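Local structure of beta-galactosidase (Bacillus circulans subsp. alkalophilus, 3TTY) at residues Trp145-Glu150 with Lys234-Glu239; Glu239-Thr244 with Glu268-Ser273; Thr80-His85 with Pro119-Tyr124. The protein hydrolyses beta-galactosides, releasing galactose, which is held in a pocket of its TIM-barrel domain. All coordinates share one frame; numbering follows the deposited sequence.

Contact 1. Residues Trp145-Glu150 with Lys234-Glu239. With GLA (alpha-D-galactopyranose), chain H.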
loop_
_atom_site.group_PDB
_atom_site.type_symbol
_atom_site.label_atom_id
_atom_site.label_comp_id
_atom_site.label_asym_id
_atom_site.label_seq_id
_atom_site.Cartn_x
_atom_site.Cartn_y
_atom_site.Cartn_z
ATOM N N TRP A 145 -19.224 23.398 28.973
ATOM C CA TRP A 145 -19.142 21.935 29.019
ATOM C C TRP A 145 -18.509 21.421 27.730
ATOM O O TRP A 145 -18.853 21.864 26.636
ATOM C CB TRP A 145 -20.522 21.276 29.191
ATOM C CG TRP A 145 -21.117 21.377 30.568
ATOM C CD1 TRP A 145 -22.119 22.212 30.960
ATOM C CD2 TRP A 145 -20.758 20.613 31.731
ATOM N NE1 TRP A 145 -22.402 22.022 32.287
ATOM C CE2 TRP A 145 -21.582 21.047 32.785
ATOM C CE3 TRP A 145 -19.817 19.613 31.982
ATOM C CZ2 TRP A 145 -21.497 20.517 34.068
ATOM C CZ3 TRP A 145 -19.729 19.092 33.255
ATOM C CH2 TRP A 145 -20.562 19.541 34.283
ATOM N N HIS A 146 -17.602 20.464 27.879
ATOM C CA HIS A 146 -16.851 19.882 26.777
ATOM C C HIS A 146 -17.250 18.400 26.716
ATOM O O HIS A 146 -16.643 17.540 27.373
ATOM C CB HIS A 146 -15.351 20.112 27.059
ATOM C CG HIS A 146 -14.402 19.468 26.090
ATOM N ND1 HIS A 146 -14.506 18.151 25.693
ATOM C CD2 HIS A 146 -13.275 19.947 25.514
ATOM C CE1 HIS A 146 -13.496 17.857 24.891
ATOM N NE2 HIS A 146 -12.733 18.925 24.764
ATOM N N VAL A 147 -18.296 18.116 25.941
ATOM C CA VAL A 147 -18.860 16.764 25.856
ATOM C C VAL A 147 -17.939 15.817 25.115
ATOM O O VAL A 147 -17.545 16.090 23.968
ATOM C CB VAL A 147 -20.222 16.755 25.143
ATOM C CG1 VAL A 147 -20.665 15.316 24.852
ATOM C CG2 VAL A 147 -21.258 17.505 25.971
ATOM N N SER A 148 -17.588 14.710 25.768
ATOM C CA SER A 148 -16.745 13.701 25.135
ATOM C C SER A 148 -15.456 14.366 24.617
ATOM O O SER A 148 -14.927 15.280 25.249
ATOM C CB SER A 148 -17.520 13.025 23.991
ATOM O OG SER A 148 -16.882 11.842 23.538
ATOM N N ASN A 149 -14.960 13.889 23.481
ATOM C CA ASN A 149 -13.815 14.474 22.805
ATOM C C ASN A 149 -13.739 13.930 21.382
ATOM O O ASN A 149 -13.792 12.714 21.177
ATOM C CB ASN A 149 -12.512 14.160 23.541
ATOM C CG ASN A 149 -11.349 14.991 23.023
ATOM O OD1 ASN A 149 -11.334 16.210 23.173
ATOM N ND2 ASN A 149 -10.377 14.338 22.400
ATOM N N GLU A 150 -13.613 14.834 20.414
ATOM C CA GLU A 150 -13.555 14.476 18.991
ATOM C C GLU A 150 -14.339 13.199 18.607
ATOM O O GLU A 150 -13.746 12.168 18.278
ATOM C CB GLU A 150 -12.095 14.370 18.510
ATOM C CG GLU A 150 -11.296 15.660 18.600
ATOM C CD GLU A 150 -10.035 15.647 17.730
ATOM O OE1 GLU A 150 -9.493 14.548 17.448
ATOM O OE2 GLU A 150 -9.593 16.745 17.318
ATOM N N LYS A 234 -26.089 14.681 21.936
ATOM C CA LYS A 234 -27.351 15.242 22.405
ATOM C C LYS A 234 -27.790 14.616 23.712
ATOM O O LYS A 234 -28.297 15.302 24.600
ATOM C CB LYS A 234 -28.458 15.063 21.361
ATOM C CG LYS A 234 -28.105 15.611 19.979
ATOM C CD LYS A 234 -29.345 15.862 19.101
ATOM C CE LYS A 234 -30.364 14.735 19.205
ATOM N NZ LYS A 234 -31.513 14.922 18.278
ATOM N N MET A 235 -27.601 13.309 23.822
ATOM C CA MET A 235 -27.941 12.605 25.040
ATOM C C MET A 235 -27.203 13.197 26.248
ATOM O O MET A 235 -27.802 13.375 27.307
ATOM C CB MET A 235 -27.642 11.111 24.901
ATOM C CG MET A 235 -27.814 10.328 26.192
ATOM S SD MET A 235 -27.012 8.701 26.131
ATOM C CE MET A 235 -25.281 9.151 26.334
ATOM N N GLU A 236 -25.913 13.495 26.095
ATOM C CA GLU A 236 -25.135 14.053 27.211
ATOM C C GLU A 236 -25.491 15.521 27.433
ATOM O O GLU A 236 -25.686 15.971 28.566
ATOM C CB GLU A 236 -23.621 13.890 26.989
ATOM C CG GLU A 236 -23.110 12.458 27.151
ATOM C CD GLU A 236 -21.575 12.384 27.213
ATOM O OE1 GLU A 236 -20.947 13.235 27.884
ATOM O OE2 GLU A 236 -20.994 11.471 26.595
ATOM N N ARG A 237 -25.581 16.261 26.336
ATOM C CA ARG A 237 -25.970 17.657 26.375
ATOM C C ARG A 237 -27.233 17.804 27.222
ATOM O O ARG A 237 -27.285 18.651 28.102
ATOM C CB ARG A 237 -26.202 18.178 24.953
ATOM C CG ARG A 237 -26.800 19.574 24.861
ATOM C CD ARG A 237 -27.440 19.802 23.498
ATOM N NE ARG A 237 -28.712 19.107 23.393
ATOM C CZ ARG A 237 -29.403 18.960 22.267
ATOM N NH1 ARG A 237 -28.940 19.453 21.128
ATOM N NH2 ARG A 237 -30.558 18.311 22.279
ATOM N N ASP A 238 -28.238 16.963 26.968
ATOM C CA ASP A 238 -29.518 17.071 27.677
ATOM C C ASP A 238 -29.396 16.802 29.177
ATOM O O ASP A 238 -30.010 17.486 29.992
ATOM C CB ASP A 238 -30.577 16.158 27.057
ATOM C CG ASP A 238 -31.013 16.617 25.651
ATOM O OD1 ASP A 238 -30.729 17.777 25.260
ATOM O OD2 ASP A 238 -31.650 15.809 24.936
ATOM N N GLU A 239 -28.601 15.809 29.544
ATOM C CA GLU A 239 -28.401 15.489 30.953
ATOM C C GLU A 239 -27.658 16.630 31.652
ATOM O O GLU A 239 -27.964 16.972 32.785
ATOM C CB GLU A 239 -27.668 14.143 31.100
ATOM C CG GLU A 239 -27.562 13.605 32.520
ATOM C CD GLU A 239 -28.915 13.281 33.168
ATOM O OE1 GLU A 239 -29.964 13.378 32.490
ATOM O OE2 GLU A 239 -28.919 12.923 34.369
HETATM C C1 GLA H . -6.855 16.214 19.073
HETATM C C2 GLA H . -7.366 15.736 20.455
HETATM C C3 GLA H . -6.405 16.086 21.605
HETATM C C4 GLA H . -5.006 15.663 21.185
HETATM C C5 GLA H . -4.662 16.301 19.836
HETATM C C6 GLA H . -3.221 15.923 19.473
HETATM O O1 GLA H . -6.884 17.637 18.858
HETATM O O2 GLA H . -8.639 16.297 20.731
HETATM O O3 GLA H . -6.747 15.395 22.819
HETATM O O4 GLA H . -5.039 14.248 21.045
HETATM O O5 GLA H . -5.528 15.767 18.829
HETATM O O6 GLA H . -2.727 16.790 18.443
#
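Val147 and Glu236 mark the closest approach of the two backbones, with their CA atoms 7.0 Å apart. Residues 145-150 leave a barrel strand and become irregular as they run toward the sugar, whereas residues 234-239 are helical, Asp238 N bonding to Lys234 O at 2.9 Å. Both central residues direct their CB atoms at the other segment. The side chains cross obliquely: CG1 of Val147, anti to its own backbone N (chi1 170°), lies across Glu236, touching Glu236 CB and CD at 3.9 Å and Glu236 OE1 at 3.7 Å. Because Glu236 is extended beyond CG, the methyl meets both its root and its carboxylate end, and the carboxylate is carried on to the loop that follows strand 75-79. There the buried oxygens are satisfied, OE1 by the hydroxyl of Thr80 and OE2 by that of Thr82. Thr80 OG1 also accepts the N-H of Ser148, so Thr80 links the glutamate to the backbone of residues 145-150.

Farther along, the same segment reaches the galactose. Asn149 donates through ND2 to O2 of the galactose at 3.1 Å, with an N-H...O angle of 154°, and its OD1 is held by Asn252. Glu150 brings OE2 to 3.2 Å from the sugar O1. An Asn-Glu pair following the fourth strand is consistent with the acid/base position of the 4/7 superfamily of glycoside hydrolases.

Within the barrel, strand 142-146 is bracketed by strands 75-79 and 249-253. Helix 215-243 covers it from outside, with Phe233 and Leu240 adding to the packing on Val147, and helix 119-135 meets Glu236 through Ala129.

Contact 2. Residues Glu239-Thr244 with Glu268-Ser273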
loop_
_atom_site.group_PDB
_atom_site.type_symbol
_atom_site.label_atom_id
_atom_site.label_comp_id
_atom_site.label_asym_id
_atom_site.label_seq_id
_atom_site.Cartn_x
_atom_site.Cartn_y
_atom_site.Cartn_z
ATOM N N GLU A 239 -28.601 15.809 29.544
ATOM C CA GLU A 239 -28.401 15.489 30.953
ATOM C C GLU A 239 -27.658 16.630 31.652
ATOM O O GLU A 239 -27.964 16.972 32.785
ATOM C CB GLU A 239 -27.668 14.143 31.100
ATOM C CG GLU A 239 -27.562 13.605 32.520
ATOM C CD GLU A 239 -28.915 13.281 33.168
ATOM O OE1 GLU A 239 -29.964 13.378 32.490
ATOM O OE2 GLU A 239 -28.919 12.923 34.369
ATOM N N LEU A 240 -26.712 17.242 30.951
ATOM C CA LEU A 240 -25.979 18.399 31.471
ATOM C C LEU A 240 -26.896 19.592 31.713
ATOM O O LEU A 240 -26.880 20.196 32.787
ATOM C CB LEU A 240 -24.862 18.811 30.504
ATOM C CG LEU A 240 -23.700 17.830 30.338
ATOM C CD1 LEU A 240 -22.712 18.323 29.295
ATOM C CD2 LEU A 240 -23.004 17.594 31.676
ATOM N N LYS A 241 -27.680 19.939 30.702
ATOM C CA LYS A 241 -28.587 21.075 30.793
ATOM C C LYS A 241 -29.681 20.888 31.853
ATOM O O LYS A 241 -30.163 21.862 32.423
ATOM C CB LYS A 241 -29.194 21.386 29.426
ATOM C CG LYS A 241 -28.225 22.089 28.474
ATOM C CD LYS A 241 -28.850 22.236 27.090
ATOM C CE LYS A 241 -28.000 23.128 26.188
ATOM N NZ LYS A 241 -27.630 24.427 26.838
ATOM N N ARG A 242 -30.059 19.644 32.126
ATOM C CA ARG A 242 -31.010 19.350 33.194
ATOM C C ARG A 242 -30.538 19.926 34.546
ATOM O O ARG A 242 -31.345 20.398 35.352
ATOM C CB ARG A 242 -31.196 17.839 33.322
ATOM C CG ARG A 242 -32.620 17.401 33.620
ATOM C CD ARG A 242 -32.770 15.882 33.498
ATOM N NE ARG A 242 -31.958 15.167 34.484
ATOM C CZ ARG A 242 -32.417 14.720 35.651
ATOM N NH1 ARG A 242 -33.691 14.907 35.984
ATOM N NH2 ARG A 242 -31.604 14.080 36.484
ATOM N N TRP A 243 -29.231 19.878 34.783
ATOM C CA TRP A 243 -28.660 20.323 36.043
ATOM C C TRP A 243 -28.066 21.723 35.951
ATOM O O TRP A 243 -28.085 22.470 36.919
ATOM C CB TRP A 243 -27.591 19.342 36.511
ATOM C CG TRP A 243 -28.139 18.044 36.980
ATOM C CD1 TRP A 243 -28.147 16.871 36.301
ATOM C CD2 TRP A 243 -28.767 17.785 38.241
ATOM N NE1 TRP A 243 -28.743 15.889 37.056
ATOM C CE2 TRP A 243 -29.129 16.425 38.254
ATOM C CE3 TRP A 243 -29.058 18.573 39.359
ATOM C CZ2 TRP A 243 -29.766 15.832 39.341
ATOM C CZ3 TRP A 243 -29.686 17.990 40.436
ATOM C CH2 TRP A 243 -30.035 16.630 40.422
ATOM N N THR A 244 -27.531 22.082 34.791
ATOM C CA THR A 244 -26.967 23.412 34.628
ATOM C C THR A 244 -27.416 24.044 33.319
ATOM O O THR A 244 -26.633 24.160 32.380
ATOM C CB THR A 244 -25.431 23.384 34.693
ATOM O OG1 THR A 244 -24.925 22.562 33.635
ATOM C CG2 THR A 244 -24.977 22.813 36.028
ATOM N N GLU A 268 -27.221 21.379 16.969
ATOM C CA GLU A 268 -27.445 20.801 18.293
ATOM C C GLU A 268 -26.486 21.349 19.348
ATOM O O GLU A 268 -26.585 20.993 20.525
ATOM C CB GLU A 268 -27.313 19.271 18.226
ATOM C CG GLU A 268 -28.104 18.625 17.096
ATOM C CD GLU A 268 -29.632 18.791 17.228
ATOM O OE1 GLU A 268 -30.151 19.015 18.355
ATOM O OE2 GLU A 268 -30.317 18.676 16.182
ATOM N N MET A 269 -25.553 22.198 18.919
ATOM C CA MET A 269 -24.492 22.730 19.788
ATOM C C MET A 269 -24.708 24.211 20.113
ATOM O O MET A 269 -25.108 24.980 19.244
ATOM C CB MET A 269 -23.126 22.575 19.107
ATOM C CG MET A 269 -22.725 21.142 18.817
ATOM S SD MET A 269 -21.488 21.047 17.516
ATOM C CE MET A 269 -20.010 21.510 18.428
ATOM N N ASP A 270 -24.425 24.619 21.349
ATOM C CA ASP A 270 -24.609 26.021 21.741
ATOM C C ASP A 270 -23.607 26.931 21.047
ATOM O O ASP A 270 -23.903 28.080 20.717
ATOM C CB ASP A 270 -24.477 26.186 23.252
ATOM C CG ASP A 270 -25.669 25.627 24.007
ATOM O OD1 ASP A 270 -26.809 25.698 23.490
ATOM O OD2 ASP A 270 -25.461 25.110 25.118
ATOM N N VAL A 271 -22.412 26.393 20.841
ATOM C CA VAL A 271 -21.335 27.098 20.179
ATOM C C VAL A 271 -20.438 26.046 19.545
ATOM O O VAL A 271 -20.312 24.932 20.057
ATOM C CB VAL A 271 -20.507 27.927 21.184
ATOM C CG1 VAL A 271 -19.674 27.022 22.047
ATOM C CG2 VAL A 271 -19.617 28.920 20.455
ATOM N N VAL A 272 -19.828 26.392 18.424
ATOM C CA VAL A 272 -18.901 25.495 17.765
ATOM C C VAL A 272 -17.538 25.632 18.424
ATOM O O VAL A 272 -17.208 26.679 18.961
ATOM C CB VAL A 272 -18.795 25.829 16.271
ATOM C CG1 VAL A 272 -17.615 25.103 15.629
ATOM C CG2 VAL A 272 -20.114 25.499 15.564
ATOM N N SER A 273 -16.766 24.553 18.428
ATOM C CA SER A 273 -15.378 24.621 18.843
ATOM C C SER A 273 -14.634 23.646 17.962
ATOM O O SER A 273 -15.240 22.708 17.428
ATOM C CB SER A 273 -15.217 24.260 20.318
ATOM O OG SER A 273 -15.425 22.878 20.546
#
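Lys241 and Asp270 reach for each other from opposite directions, bridging backbones whose CA atoms stay 11.1 Å apart. The lysine spans most of the gap: its chain is stretched through chi2 and chi3 and bends only at the last torsion (chi4 -50°), which swings NZ to the carboxylate. NZ meets Asp270 OD2 at 2.9 Å in a hydrogen-bonded salt bridge, on the syn lone pair, the side facing the other oxygen. Even so the grip is one-sided, for OD1 of Asp270 remains 3.7 Å from NZ, and CE of Lys241 follows at 3.4 Å from OD2. The same OD2 receives the backbone N-H of Val249, so the aspartate is tied to the start of the next strand as well as to the helix, and this second donor probably helps to stabilise its negative charge.

The helix that carries the lysine finishes here. Leu240 O gathers three donors: Trp243 N, Thr244 N at 2.8 Å, and Thr244 OG1 at 3.2 Å. The hydroxyl approaches from above the carbonyl plane, 53° out of it, and its oxygen is in turn hydrogen-bonded to the indole NE1 of Trp145, which links the last turn to the neighbouring barrel strand. Along the same last turn, Arg242 NE and Glu239 OE1 form a weak ion pair.

The bridge is partly exposed and lies at the end of the barrel where the strands begin. Helix 215-243 closes there before strand 249-253, and residues 268-273 lead from helix 262-266 into strand 273-275. A salt bridge thus joins two successive alpha-to-beta turns, on the side away from the sugar pocket, in the repeating beta-alpha architecture of a TIM barrel.

Contact 3. Residues Thr80-His85 with Pro119-Tyr124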
loop_
_atom_site.group_PDB
_atom_site.type_symbol
_atom_site.label_atom_id
_atom_site.label_comp_id
_atom_site.label_asym_id
_atom_site.label_seq_id
_atom_site.Cartn_x
_atom_site.Cartn_y
_atom_site.Cartn_z
ATOM N N THR A 80 -16.807 15.925 30.010
ATOM C CA THR A 80 -17.547 14.809 30.591
ATOM C C THR A 80 -16.727 13.522 30.698
ATOM O O THR A 80 -17.176 12.561 31.328
ATOM C CB THR A 80 -18.793 14.498 29.760
ATOM O OG1 THR A 80 -18.390 14.200 28.420
ATOM C CG2 THR A 80 -19.724 15.694 29.748
ATOM N N SER A 81 -15.553 13.492 30.066
ATOM C CA SER A 81 -14.650 12.337 30.148
ATOM C C SER A 81 -15.131 11.126 29.355
ATOM O O SER A 81 -14.605 10.034 29.526
ATOM C CB SER A 81 -14.435 11.904 31.601
ATOM O OG SER A 81 -13.108 12.143 32.027
ATOM N N THR A 82 -16.114 11.312 28.487
ATOM C CA THR A 82 -16.671 10.182 27.747
ATOM C C THR A 82 -15.953 9.817 26.440
ATOM O O THR A 82 -16.382 8.910 25.733
ATOM C CB THR A 82 -18.175 10.388 27.471
ATOM O OG1 THR A 82 -18.359 11.578 26.697
ATOM C CG2 THR A 82 -18.955 10.499 28.794
ATOM N N GLY A 83 -14.863 10.506 26.116
ATOM C CA GLY A 83 -14.150 10.250 24.872
ATOM C C GLY A 83 -13.307 8.977 24.873
ATOM O O GLY A 83 -12.817 8.554 23.836
ATOM N N ALA A 84 -13.116 8.371 26.040
ATOM C CA ALA A 84 -12.403 7.102 26.123
ATOM C C ALA A 84 -12.946 6.324 27.308
ATOM O O ALA A 84 -12.870 6.800 28.444
ATOM C CB ALA A 84 -10.897 7.323 26.279
ATOM N N HIS A 85 -13.504 5.141 27.039
ATOM C CA HIS A 85 -14.123 4.339 28.080
ATOM C C HIS A 85 -13.073 3.576 28.891
ATOM O O HIS A 85 -11.938 3.469 28.472
ATOM C CB HIS A 85 -15.184 3.398 27.478
ATOM C CG HIS A 85 -14.660 2.473 26.423
ATOM N ND1 HIS A 85 -15.055 2.545 25.106
ATOM C CD2 HIS A 85 -13.779 1.442 26.494
ATOM C CE1 HIS A 85 -14.438 1.607 24.409
ATOM N NE2 HIS A 85 -13.657 0.924 25.229
ATOM N N PRO A 119 -25.723 -0.013 24.173
ATOM C CA PRO A 119 -26.555 0.235 25.353
ATOM C C PRO A 119 -25.702 0.514 26.592
ATOM O O PRO A 119 -26.068 1.329 27.442
ATOM C CB PRO A 119 -27.341 -1.078 25.526
ATOM C CG PRO A 119 -27.199 -1.805 24.227
ATOM C CD PRO A 119 -25.898 -1.373 23.628
ATOM N N THR A 120 -24.572 -0.162 26.710
ATOM C CA THR A 120 -23.711 0.064 27.862
ATOM C C THR A 120 -23.115 1.463 27.850
ATOM O O THR A 120 -23.213 2.194 28.829
ATOM C CB THR A 120 -22.610 -0.978 27.958
ATOM O OG1 THR A 120 -23.216 -2.246 28.216
ATOM C CG2 THR A 120 -21.638 -0.622 29.080
ATOM N N TYR A 121 -22.529 1.843 26.725
ATOM C CA TYR A 121 -21.933 3.163 26.587
ATOM C C TYR A 121 -22.941 4.292 26.839
ATOM O O TYR A 121 -22.641 5.265 27.528
ATOM C CB TYR A 121 -21.312 3.317 25.202
ATOM C CG TYR A 121 -20.759 4.697 24.953
ATOM C CD1 TYR A 121 -19.601 5.118 25.574
ATOM C CD2 TYR A 121 -21.395 5.575 24.090
ATOM C CE1 TYR A 121 -19.086 6.372 25.347
ATOM C CE2 TYR A 121 -20.891 6.843 23.865
ATOM C CZ TYR A 121 -19.741 7.236 24.500
ATOM O OH TYR A 121 -19.230 8.493 24.285
ATOM N N ARG A 122 -24.129 4.175 26.261
ATOM C CA ARG A 122 -25.132 5.213 26.440
ATOM C C ARG A 122 -25.603 5.280 27.889
ATOM O O ARG A 122 -25.781 6.368 28.426
ATOM C CB ARG A 122 -26.304 5.030 25.482
ATOM C CG ARG A 122 -25.942 5.360 24.044
ATOM C CD ARG A 122 -27.164 5.786 23.263
ATOM N NE ARG A 122 -26.912 5.861 21.828
ATOM C CZ ARG A 122 -27.771 6.369 20.949
ATOM N NH1 ARG A 122 -28.935 6.853 21.378
ATOM N NH2 ARG A 122 -27.467 6.402 19.648
ATOM N N LYS A 123 -25.774 4.122 28.522
ATOM C CA LYS A 123 -26.138 4.067 29.944
ATOM C C LYS A 123 -25.125 4.788 30.841
ATOM O O LYS A 123 -25.487 5.678 31.604
ATOM C CB LYS A 123 -26.328 2.614 30.414
ATOM C CG LYS A 123 -26.635 2.460 31.893
ATOM C CD LYS A 123 -26.878 1.001 32.253
ATOM C CE LYS A 123 -26.972 0.802 33.765
ATOM N NZ LYS A 123 -27.162 -0.649 34.139
ATOM N N TYR A 124 -23.853 4.427 30.751
ATOM C CA TYR A 124 -22.885 5.014 31.681
ATOM C C TYR A 124 -22.405 6.412 31.290
ATOM O O TYR A 124 -22.055 7.213 32.155
ATOM C CB TYR A 124 -21.719 4.060 31.929
ATOM C CG TYR A 124 -22.164 2.820 32.652
ATOM C CD1 TYR A 124 -22.600 2.891 33.972
ATOM C CD2 TYR A 124 -22.177 1.581 32.014
ATOM C CE1 TYR A 124 -23.020 1.761 34.650
ATOM C CE2 TYR A 124 -22.598 0.432 32.690
ATOM C CZ TYR A 124 -23.024 0.532 34.008
ATOM O OH TYR A 124 -23.453 -0.589 34.693
#
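Tyr121 swings its ring toward Thr82 because CG stands anti to the backbone N (chi1 176°), which carries the phenol off the helix although the CB itself is not aimed at the loop. On the other side, a chi1 of 60° sets Thr82 OG1 between its own backbone N and carbonyl carbon, and from there the hydroxyl serves Glu236 OE2 rather than the tyrosine, whose OH is 4.0 Å from it. The setting is a TIM barrel: residues 80-85 follow the third strand, 75-79, at the pocket end, and residues 119-124 open the helix 119-135 that returns along the outside.

The two side chains cross at about a right angle. The tyrosine meets the loop by its hydroxyl end and one ring edge, with Thr82 CB 3.9 Å from OH. Trp47, from helix 47-50, touches both Thr82 and Tyr121 and also packs on His85 and Tyr124, so it is shared by both sides of the contact. The N-H of Tyr121 is hydrogen-bonded to OG of Ser118, just ahead of the helix, and the zinc ion held by four cysteines lies about 9 Å from the tyrosine side chain. Next along the loop, Ala84 packs on Trp187 of a neighbouring subunit. At the centre, the carbonyl O of Thr82 lies in the plane of the Tyr121 ring, 3.2 Å from OH and 3.7 Å from CE1.

How the contacts relate
Contacts 1 and 3 are buried, whereas contact 2 lies at the surface, and their chemistry follows: a valine methyl on a buried carboxylate, a phenol at a loop carbonyl, and an ion pair between partly exposed side chains. Contacts 1 and 2 use the same helix, 215-243, and share Glu239; a further salt bridge, Arg237 NH1 to Glu268 OE1 at 3.1 Å, ties them together. Contacts 1 and 3 meet at Thr82, whose OG1 is 2.6 Å from Glu236 OE2. Contacts 2 and 3, with centres about 17 Å apart, touch merely through Leu240 and Thr80. Contact 1 alone includes residues of the sugar pocket.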